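Local coordinates for acyl-CoA dehydrogenase (Geobacillus kaustophilus, PDB 2PG0), which probably uses bound FAD to dehydrogenate acyl chains at the alpha-beta position, introducing a double bond, at residues Glu12-Phe17 against Asn68-Tyr73. Numbering follows the deposited sequence.
Sequences EEHHMF and NADFAY
An aromatic cluster of His14, Phe17 and Tyr73, joined to an Asp N-cap, packs the first turns of helix 12-28 against the start of helix 71-84. Asp70 suits the N-cap because its short side chain brings the carboxylate back to the chain, where OD1 accepts a weak capping bond from Ala72 N. Asp70 OD1, through its syn lone pair, also accepts the N-H of His14 NE2 at 3.1 Å, bent to 146°. The two planes are nearly parallel, though OD1 sits somewhat out of the ring plane. Histidine serves two partners here: ND1 is hydrogen-bonded to Arg11 N, which fixes the ring's rotation. Ala72, small enough to slip beneath it, sets CB 3.7 Å from the His14 ring centroid, a CH-pi contact. Both helices belong to the N-terminal helical domain of the acyl-CoA dehydrogenase fold, away from the flavin. Tyr73 offers a face to His14 CD2 and an edge to Phe17, whose wholly apolar ring, CG anti to the backbone N (chi1 174°), receives it T-shaped, Tyr73 CD1 lying 3.6 Å from Phe17 CG. Tyrosine adds a hydroxyl to its packing ring: Tyr73 OH donates to the anti lone pair of Glu13 OE1 at 2.7 Å, which glutamate's extended chain is long enough to reach.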
# COMPACT_ATOMS: atom_id res chain seq x y z
N GLU A 12 -30.53 -24.22 9.28
CA GLU A 12 -30.40 -25.54 8.66
C GLU A 12 -31.03 -25.63 7.27
O GLU A 12 -30.43 -26.21 6.36
CB GLU A 12 -30.92 -26.64 9.59
CG GLU A 12 -30.44 -28.05 9.24
CD GLU A 12 -28.92 -28.19 9.12
OE1 GLU A 12 -28.18 -27.53 9.89
OE2 GLU A 12 -28.45 -28.97 8.27
N GLU A 13 -32.22 -25.05 7.09
CA GLU A 13 -32.91 -25.05 5.79
C GLU A 13 -32.07 -24.43 4.66
O GLU A 13 -32.12 -24.89 3.51
CB GLU A 13 -34.29 -24.39 5.88
CG GLU A 13 -34.27 -22.87 5.94
CD GLU A 13 -35.61 -22.26 6.28
OE1 GLU A 13 -36.27 -21.72 5.37
OE2 GLU A 13 -36.00 -22.34 7.47
N HIS A 14 -31.31 -23.38 4.99
CA HIS A 14 -30.43 -22.72 4.02
C HIS A 14 -29.22 -23.60 3.71
O HIS A 14 -28.73 -23.61 2.58
CB HIS A 14 -29.98 -21.34 4.53
CG HIS A 14 -31.12 -20.39 4.78
ND1 HIS A 14 -31.51 -20.02 6.05
CD2 HIS A 14 -31.95 -19.76 3.93
CE1 HIS A 14 -32.53 -19.18 5.96
NE2 HIS A 14 -32.82 -19.01 4.69
N HIS A 15 -28.76 -24.34 4.72
CA HIS A 15 -27.64 -25.26 4.55
C HIS A 15 -28.00 -26.44 3.67
O HIS A 15 -27.19 -26.83 2.82
CB HIS A 15 -27.10 -25.72 5.91
CG HIS A 15 -26.48 -24.61 6.71
ND1 HIS A 15 -26.83 -24.34 8.01
CD2 HIS A 15 -25.55 -23.69 6.37
CE1 HIS A 15 -26.13 -23.31 8.45
NE2 HIS A 15 -25.35 -22.89 7.47
N MET A 16 -29.19 -27.01 3.85
CA MET A 16 -29.65 -28.07 2.95
C MET A 16 -29.93 -27.54 1.55
O MET A 16 -29.64 -28.21 0.56
CB MET A 16 -30.83 -28.91 3.51
CG MET A 16 -31.75 -28.27 4.52
SD MET A 16 -32.80 -29.47 5.42
CE MET A 16 -31.68 -30.12 6.66
N PHE A 17 -30.47 -26.32 1.47
CA PHE A 17 -30.68 -25.66 0.18
C PHE A 17 -29.38 -25.45 -0.59
O PHE A 17 -29.33 -25.70 -1.80
CB PHE A 17 -31.42 -24.32 0.35
CG PHE A 17 -31.55 -23.54 -0.94
CD1 PHE A 17 -32.54 -23.85 -1.86
CD2 PHE A 17 -30.65 -22.51 -1.23
CE1 PHE A 17 -32.65 -23.13 -3.05
CE2 PHE A 17 -30.75 -21.80 -2.42
CZ PHE A 17 -31.75 -22.10 -3.33
N ASN A 68 -41.90 -17.50 -1.56
CA ASN A 68 -41.86 -16.61 -0.40
C ASN A 68 -40.57 -16.70 0.41
O ASN A 68 -40.56 -16.50 1.63
CB ASN A 68 -43.09 -16.83 0.50
CG ASN A 68 -44.35 -16.28 -0.11
OD1 ASN A 68 -45.10 -17.01 -0.75
ND2 ASN A 68 -44.57 -14.98 0.06
N ALA A 69 -39.47 -16.99 -0.29
CA ALA A 69 -38.17 -17.19 0.34
C ALA A 69 -37.61 -15.89 0.90
O ALA A 69 -37.82 -14.83 0.33
CB ALA A 69 -37.19 -17.79 -0.64
N ASP A 70 -36.89 -15.98 2.02
CA ASP A 70 -36.20 -14.80 2.55
C ASP A 70 -34.90 -14.53 1.79
O ASP A 70 -34.48 -15.34 0.94
CB ASP A 70 -36.00 -14.90 4.08
CG ASP A 70 -34.90 -15.87 4.49
OD1 ASP A 70 -34.13 -16.37 3.65
OD2 ASP A 70 -34.79 -16.12 5.71
N PHE A 71 -34.27 -13.40 2.09
CA PHE A 71 -33.06 -12.95 1.38
C PHE A 71 -31.86 -13.89 1.54
O PHE A 71 -30.96 -13.89 0.69
CB PHE A 71 -32.71 -11.52 1.82
CG PHE A 71 -31.56 -10.92 1.06
CD1 PHE A 71 -31.71 -10.52 -0.27
CD2 PHE A 71 -30.32 -10.74 1.69
CE1 PHE A 71 -30.63 -9.97 -0.97
CE2 PHE A 71 -29.25 -10.19 0.99
CZ PHE A 71 -29.40 -9.80 -0.34
N ALA A 72 -31.82 -14.67 2.61
CA ALA A 72 -30.72 -15.62 2.80
C ALA A 72 -30.64 -16.65 1.67
O ALA A 72 -29.54 -17.08 1.29
CB ALA A 72 -30.82 -16.31 4.15
N TYR A 73 -31.80 -17.03 1.11
CA TYR A 73 -31.82 -17.90 -0.07
C TYR A 73 -31.12 -17.24 -1.25
O TYR A 73 -30.39 -17.90 -1.98
CB TYR A 73 -33.24 -18.31 -0.45
CG TYR A 73 -33.79 -19.38 0.46
CD1 TYR A 73 -33.58 -20.73 0.17
CD2 TYR A 73 -34.51 -19.05 1.60
CE1 TYR A 73 -34.08 -21.73 1.01
CE2 TYR A 73 -35.02 -20.04 2.45
CZ TYR A 73 -34.80 -21.37 2.14
OH TYR A 73 -35.29 -22.36 2.97